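Local coordinates for flagellin hook IN motif family (Aeromonas hydrophila subsp. hydrophila, PDB 6XI1), which probably serves as a calcium-dependent extender in an RTX adhesin, its tandem beta-sandwich domains spacing the adhesive part away from the bacterial surface, at residues Gly48-Thr53 against Leu78-Gly83. Residues are numbered along the deposited sequence; the frame is centred on the assembly and turned at random.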
ATOM      1  N   GLY A  48     -75.284   7.592  -5.228  1.00 27.87           N
ATOM      2  CA  GLY A  48     -76.329   7.307  -4.244  1.00 29.02           C
ATOM      3  C   GLY A  48     -77.657   7.781  -4.793  1.00 26.95           C
ATOM      4  O   GLY A  48     -77.654   8.559  -5.763  1.00 29.45           O
ATOM      5  N   THR A  49     -78.743   7.253  -4.248  1.00 29.95           N
ATOM      6  CA  THR A  49     -80.097   7.721  -4.618  1.00 27.23           C
ATOM      7  C   THR A  49     -80.756   8.300  -3.373  1.00 24.76           C
ATOM      8  O   THR A  49     -80.767   7.642  -2.291  1.00 27.76           O
ATOM      9  CB  THR A  49     -80.893   6.625  -5.339  1.00 27.71           C
ATOM     10  OG1 THR A  49     -80.252   6.347  -6.589  1.00 27.69           O
ATOM     11  CG2 THR A  49     -82.325   7.038  -5.598  1.00 28.05           C
ATOM     12  N   LEU A  50     -81.266   9.507  -3.542  1.00 27.50           N
ATOM     13  CA  LEU A  50     -82.155  10.164  -2.561  1.00 32.25           C
ATOM     14  C   LEU A  50     -83.588   9.952  -3.032  1.00 34.51           C
ATOM     15  O   LEU A  50     -83.816   9.968  -4.280  1.00 30.42           O
ATOM     16  CB  LEU A  50     -81.852  11.663  -2.508  1.00 31.60           C
ATOM     17  CG  LEU A  50     -80.504  12.044  -1.890  1.00 32.41           C
ATOM     18  CD1 LEU A  50     -80.289  13.544  -2.015  1.00 31.62           C
ATOM     19  CD2 LEU A  50     -80.418  11.612  -0.443  1.00 30.34           C
ATOM     20  N   SER A  51     -84.488   9.789  -2.077  1.00 36.12           N
ATOM     21  CA  SER A  51     -85.941   9.772  -2.360  1.00 44.56           C
ATOM     22  C   SER A  51     -86.613  10.951  -1.654  1.00 44.32           C
ATOM     23  O   SER A  51     -86.141  11.414  -0.598  1.00 40.41           O
ATOM     24  CB  SER A  51     -86.539   8.451  -1.996  1.00 44.66           C
ATOM     25  OG  SER A  51     -86.324   8.201  -0.628  1.00 51.65           O
ATOM     26  N   VAL A  52     -87.690  11.440  -2.254  1.00 42.49           N
ATOM     27  CA  VAL A  52     -88.394  12.649  -1.759  1.00 40.99           C
ATOM     28  C   VAL A  52     -89.892  12.374  -1.827  1.00 46.86           C
ATOM     29  O   VAL A  52     -90.354  11.917  -2.879  1.00 44.53           O
ATOM     30  CB  VAL A  52     -87.996  13.882  -2.580  1.00 41.04           C
ATOM     31  CG1 VAL A  52     -88.067  13.627  -4.079  1.00 37.50           C
ATOM     32  CG2 VAL A  52     -88.789  15.110  -2.156  1.00 43.41           C
ATOM     33  N   THR A  53     -90.587  12.605  -0.718  1.00 51.13           N
ATOM     34  CA  THR A  53     -92.065  12.669  -0.639  1.00 51.04           C
ATOM     35  C   THR A  53     -92.430  14.103  -0.245  1.00 57.77           C
ATOM     36  O   THR A  53     -91.704  14.706   0.589  1.00 55.48           O
ATOM     37  CB  THR A  53     -92.615  11.627   0.342  1.00 50.80           C
ATOM     38  OG1 THR A  53     -92.334  12.065   1.672  1.00 47.55           O
ATOM     39  CG2 THR A  53     -92.047  10.239   0.141  1.00 48.06           C
ATOM     40  N   LEU A  78     -70.876  17.317  -7.681  1.00 28.81           N
ATOM     41  CA  LEU A  78     -71.996  16.357  -7.593  1.00 28.74           C
ATOM     42  C   LEU A  78     -73.124  16.826  -8.519  1.00 30.77           C
ATOM     43  O   LEU A  78     -73.427  18.020  -8.493  1.00 34.03           O
ATOM     44  CB  LEU A  78     -72.420  16.284  -6.129  1.00 28.57           C
ATOM     45  CG  LEU A  78     -73.561  15.320  -5.836  1.00 27.78           C
ATOM     46  CD1 LEU A  78     -73.352  14.644  -4.510  1.00 27.04           C
ATOM     47  CD2 LEU A  78     -74.908  16.047  -5.870  1.00 26.76           C
ATOM     48  N   THR A  79     -73.646  15.936  -9.365  1.00 31.36           N
ATOM     49  CA  THR A  79     -74.876  16.189 -10.169  1.00 33.52           C
ATOM     50  C   THR A  79     -75.988  15.274  -9.650  1.00 32.81           C
ATOM     51  O   THR A  79     -75.678  14.194  -9.154  1.00 31.21           O
ATOM     52  CB  THR A  79     -74.632  16.004 -11.666  1.00 33.61           C
ATOM     53  OG1 THR A  79     -74.439  14.613 -11.881  1.00 38.25           O
ATOM     54  CG2 THR A  79     -73.436  16.751 -12.203  1.00 37.73           C
ATOM     55  N   ILE A  80     -77.246  15.714  -9.725  1.00 33.42           N
ATOM     56  CA  ILE A  80     -78.423  14.888  -9.333  1.00 30.55           C
ATOM     57  C   ILE A  80     -79.468  14.941 -10.464  1.00 33.96           C
ATOM     58  O   ILE A  80     -79.575  15.980 -11.129  1.00 31.64           O
ATOM     59  CB  ILE A  80     -78.977  15.327  -7.965  1.00 31.06           C
ATOM     60  CG1 ILE A  80     -79.898  14.263  -7.360  1.00 33.48           C
ATOM     61  CG2 ILE A  80     -79.644  16.694  -8.046  1.00 32.30           C
ATOM     62  CD1 ILE A  80     -80.164  14.412  -5.875  1.00 32.87           C
ATOM     63  N   THR A  81     -80.133  13.815 -10.728  1.00 34.28           N
ATOM     64  CA  THR A  81     -81.272  13.717 -11.685  1.00 36.26           C
ATOM     65  C   THR A  81     -82.574  14.117 -10.968  1.00 39.53           C
ATOM     66  O   THR A  81     -82.614  14.094  -9.723  1.00 35.22           O
ATOM     67  CB  THR A  81     -81.386  12.311 -12.290  1.00 34.67           C
ATOM     68  OG1 THR A  81     -81.821  11.474 -11.228  1.00 32.81           O
ATOM     69  CG2 THR A  81     -80.100  11.773 -12.878  1.00 35.07           C
ATOM     70  N   GLU A  82     -83.630  14.411 -11.743  1.00 41.13           N
ATOM     71  CA  GLU A  82     -85.023  14.571 -11.222  1.00 43.35           C
ATOM     72  C   GLU A  82     -85.371  13.406 -10.287  1.00 33.68           C
ATOM     73  O   GLU A  82     -86.033  13.639  -9.263  1.00 32.73           O
ATOM     74  CB  GLU A  82     -86.040  14.616 -12.366  1.00 49.07           C
ATOM     75  CG  GLU A  82     -85.742  15.672 -13.411  1.00 54.92           C
ATOM     76  CD  GLU A  82     -86.868  15.879 -14.406  1.00 65.67           C
ATOM     77  OE1 GLU A  82     -88.048  15.936 -13.978  1.00 62.89           O
ATOM     78  OE2 GLU A  82     -86.559  15.965 -15.607  1.00 75.75           O
ATOM     79  N   GLY A  83     -84.921  12.189 -10.615  1.00 35.36           N
ATOM     80  CA  GLY A  83     -85.246  10.957  -9.863  1.00 35.39           C
ATOM     81  C   GLY A  83     -84.463  10.819  -8.573  1.00 37.35           C
ATOM     82  O   GLY A  83     -84.745   9.875  -7.809  1.00 36.85           O
TER
HETATM   83  O   HOH W   1     -85.622   8.834  -5.562  1.00 40.21           O
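L50 and I80 meet methyl to methyl within the first beta-sandwich of a string of cadherin-like domains, a hydrophobic contact between strands that are not direct neighbours. Strand 85-91 lies between 43-53 and 77-80 and pairs antiparallel with each, so the two run in the same direction. The spacing agrees with one intervening strand: L50 CA and I80 CA are 9.1 Å apart. Both side chains also touch W86 of that strand, and V110 of strand 103-111 packs against both. L50 packs on I27, D31 and F63 as well, so the methyl contact is buried although the region around it is only partly so.

The apolar contact itself is small: the ends meet at 4.0 Å, L50 CD1 to I80 CD1, and the side chains cross at about a right angle. I80 arrives there extended, with CG1 anti to the backbone N (chi1 -163°), which helps direct CD1 at the L50 methyl. The total area hidden between the segments is modest at 116 Å².

Nearer the surface the contact becomes polar. The turn after 77-80 carries the backbone of G83 up to strand 43-53, just before G84 joins L50 in backbone hydrogen bonding. In that turn T81 OG1 accepts a hydrogen bond from A85 N and a weak one from G83 N, 3.2 Å away and bent to 122° at the hydrogen. T49 CG2 makes a looser approach to G83 O, at 4.3 Å. Two acceptors, L50 O and G83 O, stand 3.7 Å apart and cannot bond directly. One water bridges them, donating to L50 O at a short 2.5 Å. Its other bond, to G83 O, measures 2.6 Å, and the two carbonyl oxygens subtend about 91° at the water.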